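Local coordinates for protein HTP-2 (Caenorhabditis elegans, PDB 4TZM) that binds a short closure-motif peptide of its partner HTP-3 through a HORMA domain, probably helping to assemble the meiotic chromosome axis, at residues S51-F65 and M77-I89. Sequence-based numbering, arbitrary orientation.
Sequences SAVLRQRNILEKEYF and MTLSFKNLRAHQI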
# COMPACT_ATOMS: atom_id res chain seq x y z
N SER A 51 4.04 6.19 1.91
CA SER A 51 4.86 7.40 2.01
C SER A 51 4.02 8.63 1.68
O SER A 51 4.07 9.63 2.39
CB SER A 51 6.06 7.34 1.08
OG SER A 51 7.02 6.43 1.56
N ALA A 52 3.26 8.53 0.59
CA ALA A 52 2.38 9.60 0.17
C ALA A 52 1.36 9.92 1.26
O ALA A 52 1.12 11.09 1.56
CB ALA A 52 1.67 9.23 -1.12
N VAL A 53 0.78 8.89 1.88
CA VAL A 53 -0.21 9.11 2.93
C VAL A 53 0.41 9.81 4.14
O VAL A 53 -0.15 10.79 4.64
CB VAL A 53 -0.85 7.79 3.40
CG1 VAL A 53 -1.80 8.06 4.55
CG2 VAL A 53 -1.57 7.12 2.25
N LEU A 54 1.55 9.31 4.60
CA LEU A 54 2.25 9.91 5.74
C LEU A 54 2.56 11.39 5.49
O LEU A 54 2.35 12.23 6.37
CB LEU A 54 3.54 9.15 6.05
CG LEU A 54 3.43 7.77 6.70
CD1 LEU A 54 4.79 7.10 6.76
CD2 LEU A 54 2.82 7.86 8.08
N ARG A 55 3.05 11.71 4.30
CA ARG A 55 3.41 13.09 3.98
C ARG A 55 2.18 13.97 3.79
O ARG A 55 2.04 15.01 4.43
CB ARG A 55 4.30 13.15 2.74
CG ARG A 55 4.55 14.55 2.21
CD ARG A 55 5.40 15.38 3.17
NE ARG A 55 4.98 16.77 3.17
CZ ARG A 55 4.39 17.37 4.21
NH1 ARG A 55 4.19 16.70 5.34
NH2 ARG A 55 4.02 18.64 4.12
N GLN A 56 1.28 13.53 2.91
CA GLN A 56 0.11 14.33 2.53
C GLN A 56 -0.83 14.62 3.71
O GLN A 56 -1.47 15.66 3.75
CB GLN A 56 -0.66 13.63 1.41
CG GLN A 56 -1.00 14.52 0.22
CD GLN A 56 0.22 15.10 -0.47
OE1 GLN A 56 1.20 14.39 -0.73
NE2 GLN A 56 0.18 16.39 -0.76
N ARG A 57 -0.89 13.70 4.67
CA ARG A 57 -1.70 13.91 5.87
C ARG A 57 -0.91 14.63 6.94
O ARG A 57 -1.40 14.85 8.06
CB ARG A 57 -2.23 12.57 6.40
CG ARG A 57 -3.39 12.00 5.60
CD ARG A 57 -4.55 12.99 5.53
NE ARG A 57 -5.41 12.93 6.71
CZ ARG A 57 -6.16 13.94 7.13
NH1 ARG A 57 -6.15 15.09 6.48
NH2 ARG A 57 -6.92 13.80 8.21
N ASN A 58 0.32 15.01 6.60
CA ASN A 58 1.19 15.78 7.49
C ASN A 58 1.47 15.04 8.80
O ASN A 58 1.64 15.65 9.85
CB ASN A 58 0.57 17.16 7.77
CG ASN A 58 1.59 18.16 8.30
OD1 ASN A 58 1.65 18.43 9.50
ND2 ASN A 58 2.39 18.73 7.41
N ILE A 59 1.53 13.72 8.72
CA ILE A 59 1.84 12.88 9.87
C ILE A 59 3.34 12.97 10.14
O ILE A 59 3.77 12.99 11.30
CB ILE A 59 1.42 11.42 9.63
CG1 ILE A 59 -0.09 11.35 9.40
CG2 ILE A 59 1.82 10.54 10.79
CD1 ILE A 59 -0.62 9.93 9.20
N LEU A 60 4.12 13.05 9.07
CA LEU A 60 5.55 13.32 9.16
C LEU A 60 5.91 14.53 8.31
O LEU A 60 5.42 14.67 7.19
CB LEU A 60 6.36 12.10 8.71
CG LEU A 60 6.32 10.86 9.60
CD1 LEU A 60 7.11 9.74 8.97
CD2 LEU A 60 6.84 11.18 10.99
N GLU A 61 6.76 15.40 8.85
CA GLU A 61 7.19 16.61 8.15
C GLU A 61 7.99 16.28 6.89
O GLU A 61 8.56 15.19 6.78
CB GLU A 61 8.04 17.50 9.07
CG GLU A 61 7.33 17.96 10.34
CD GLU A 61 7.42 16.94 11.46
OE1 GLU A 61 6.52 16.92 12.33
OE2 GLU A 61 8.39 16.16 11.48
N LYS A 62 8.04 17.23 5.96
CA LYS A 62 8.70 17.04 4.67
C LYS A 62 10.19 16.69 4.76
O LYS A 62 10.78 16.25 3.78
CB LYS A 62 8.53 18.30 3.81
CG LYS A 62 9.09 19.56 4.46
CD LYS A 62 9.13 20.73 3.49
CE LYS A 62 9.83 21.92 4.12
NZ LYS A 62 9.99 23.06 3.17
N GLU A 63 10.78 16.88 5.94
CA GLU A 63 12.19 16.55 6.16
C GLU A 63 12.44 15.04 6.07
O GLU A 63 13.52 14.60 5.67
CB GLU A 63 12.66 17.07 7.52
CG GLU A 63 13.32 18.45 7.49
CD GLU A 63 12.39 19.55 7.00
OE1 GLU A 63 12.77 20.29 6.07
OE2 GLU A 63 11.28 19.69 7.56
N TYR A 64 11.43 14.25 6.43
CA TYR A 64 11.53 12.80 6.42
C TYR A 64 11.36 12.20 5.03
O TYR A 64 11.49 10.99 4.84
CB TYR A 64 10.48 12.20 7.36
CG TYR A 64 10.68 12.58 8.81
CD1 TYR A 64 11.90 12.37 9.44
CD2 TYR A 64 9.65 13.16 9.55
CE1 TYR A 64 12.09 12.71 10.76
CE2 TYR A 64 9.84 13.51 10.87
CZ TYR A 64 11.06 13.28 11.48
OH TYR A 64 11.25 13.63 12.79
N PHE A 65 11.08 13.06 4.05
CA PHE A 65 10.78 12.59 2.70
C PHE A 65 11.70 13.18 1.65
O PHE A 65 12.48 14.09 1.91
CB PHE A 65 9.34 12.94 2.34
CG PHE A 65 8.32 12.37 3.28
CD1 PHE A 65 7.77 11.12 3.05
CD2 PHE A 65 7.91 13.09 4.39
CE1 PHE A 65 6.82 10.60 3.92
CE2 PHE A 65 6.97 12.58 5.26
CZ PHE A 65 6.42 11.33 5.03
N MET A 77 6.09 12.33 -2.55
CA MET A 77 7.13 12.33 -1.53
C MET A 77 7.33 10.93 -0.96
O MET A 77 6.42 10.37 -0.33
CB MET A 77 6.79 13.32 -0.42
CG MET A 77 6.59 14.76 -0.89
SD MET A 77 8.03 15.47 -1.72
CE MET A 77 9.14 15.71 -0.35
N THR A 78 8.51 10.35 -1.17
CA THR A 78 8.84 9.03 -0.63
C THR A 78 9.79 9.16 0.55
O THR A 78 10.66 10.03 0.57
CB THR A 78 9.50 8.13 -1.69
OG1 THR A 78 10.71 8.73 -2.15
CG2 THR A 78 8.55 7.90 -2.86
N LEU A 79 9.63 8.28 1.54
CA LEU A 79 10.46 8.31 2.74
C LEU A 79 11.95 8.24 2.38
O LEU A 79 12.35 7.47 1.51
CB LEU A 79 10.08 7.17 3.68
CG LEU A 79 8.77 7.34 4.47
CD1 LEU A 79 8.27 6.01 5.00
CD2 LEU A 79 8.95 8.35 5.60
N SER A 80 12.76 9.06 3.05
CA SER A 80 14.18 9.16 2.74
C SER A 80 15.00 8.17 3.57
O SER A 80 14.80 8.05 4.78
CB SER A 80 14.68 10.58 2.97
OG SER A 80 16.05 10.70 2.63
N PHE A 81 15.92 7.47 2.91
CA PHE A 81 16.74 6.47 3.58
C PHE A 81 17.94 7.09 4.29
O PHE A 81 18.66 6.40 5.01
CB PHE A 81 17.22 5.42 2.57
CG PHE A 81 16.13 4.48 2.11
CD1 PHE A 81 15.83 3.34 2.84
CD2 PHE A 81 15.41 4.75 0.96
CE1 PHE A 81 14.83 2.48 2.43
CE2 PHE A 81 14.41 3.89 0.54
CZ PHE A 81 14.12 2.75 1.27
N LYS A 82 18.15 8.39 4.08
CA LYS A 82 19.23 9.11 4.75
C LYS A 82 18.81 9.55 6.15
O LYS A 82 19.63 9.57 7.07
CB LYS A 82 19.66 10.32 3.91
CG LYS A 82 20.39 9.96 2.62
CD LYS A 82 20.53 11.17 1.71
CE LYS A 82 21.06 10.78 0.34
NZ LYS A 82 20.91 11.87 -0.66
N ASN A 83 17.54 9.91 6.31
CA ASN A 83 16.98 10.17 7.63
C ASN A 83 16.74 8.85 8.35
O ASN A 83 16.07 7.96 7.82
CB ASN A 83 15.68 10.97 7.51
CG ASN A 83 15.15 11.41 8.87
OD1 ASN A 83 14.68 10.59 9.66
ND2 ASN A 83 15.19 12.71 9.12
N LEU A 84 17.29 8.73 9.56
CA LEU A 84 17.29 7.45 10.28
C LEU A 84 15.90 6.99 10.70
O LEU A 84 15.58 5.81 10.56
CB LEU A 84 18.20 7.53 11.50
CG LEU A 84 19.69 7.24 11.24
CD1 LEU A 84 20.53 7.49 12.49
CD2 LEU A 84 19.87 5.81 10.76
N ARG A 85 15.08 7.90 11.21
CA ARG A 85 13.72 7.52 11.61
C ARG A 85 12.84 7.20 10.41
O ARG A 85 11.98 6.33 10.48
CB ARG A 85 13.05 8.61 12.45
CG ARG A 85 11.83 8.07 13.19
CD ARG A 85 10.89 9.16 13.64
NE ARG A 85 9.85 8.62 14.52
CZ ARG A 85 8.86 9.34 15.04
NH1 ARG A 85 8.75 10.63 14.78
NH2 ARG A 85 7.97 8.75 15.83
N ALA A 86 13.06 7.92 9.31
CA ALA A 86 12.30 7.66 8.09
C ALA A 86 12.72 6.32 7.52
O ALA A 86 11.91 5.57 7.00
CB ALA A 86 12.51 8.77 7.08
N HIS A 87 14.01 6.02 7.66
CA HIS A 87 14.58 4.76 7.21
C HIS A 87 13.98 3.57 7.98
O HIS A 87 13.73 2.51 7.41
CB HIS A 87 16.10 4.79 7.36
CG HIS A 87 16.81 3.64 6.70
ND1 HIS A 87 18.18 3.60 6.55
CD2 HIS A 87 16.34 2.50 6.15
CE1 HIS A 87 18.53 2.48 5.94
NE2 HIS A 87 17.43 1.80 5.69
N GLN A 88 13.74 3.76 9.28
CA GLN A 88 13.19 2.72 10.13
C GLN A 88 11.75 2.41 9.75
O GLN A 88 11.32 1.26 9.81
CB GLN A 88 13.27 3.13 11.60
CG GLN A 88 12.87 2.07 12.62
CD GLN A 88 13.14 2.51 14.05
OE1 GLN A 88 13.48 3.67 14.31
NE2 GLN A 88 12.99 1.59 14.99
N ILE A 89 11.01 3.43 9.35
CA ILE A 89 9.65 3.24 8.85
C ILE A 89 9.66 2.51 7.51
O ILE A 89 8.86 1.60 7.29
CB ILE A 89 8.91 4.58 8.70
CG1 ILE A 89 8.79 5.26 10.07
CG2 ILE A 89 7.54 4.36 8.09
CD1 ILE A 89 8.76 6.76 10.00
O HOH W 1 3.24 12.92 -2.02
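F65 and L79 face each other as a non-hydrogen-bonded pair of the antiparallel hairpin formed by strands 65-69 and 75-79, and this hairpin lies across the end of helix 35-56. Their side chains run side by side, L79 CD2 lying 3.5 Å from F65 CE1. With CG anti to its carbonyl carbon (chi1 -58°), F65 offers a broad ring face that suits the aliphatic start of R55, whose CB covers its centre. M77, unbranched and bent at chi2 and chi3, fits between R55 and F65, its CB 3.7 Å from R55 CG. Branched side chains complete the cluster: L54 crosses L79 at about a right angle, and L60 CD1 meets I89 CD1 tip to tip at 3.6 Å. Two hydrogen bonds join the segments beside it. S51 is small enough to let the strand come close, and its buried OG, also hydrogen-bonded to Y47 O, accepts from L79 N at 3.2 Å, so two bonds hold it; just past the strand, S80 N donates to Y64 O at 2.9 Å, nearly straight (166°).

Toward solvent the packing thins: a water joins Q56 OE1 to M77 N, and K62 and E63 lead their ends away. The N83 amide stands almost perpendicular to the Y64 ring, at its edge, and its OD1 N-caps helix 84-102, accepting from A86 N at 3.1 Å. A leucine here would probably leave A86 N without its capping oxygen and the first turn less firmly held. L60 and R85 also pack on apolar side chains of the bound peptide, placing the contact beside that site. Apolar side chains thus supply the cohesion, while the bonds of S51, S80 and N83 set the backbone positions.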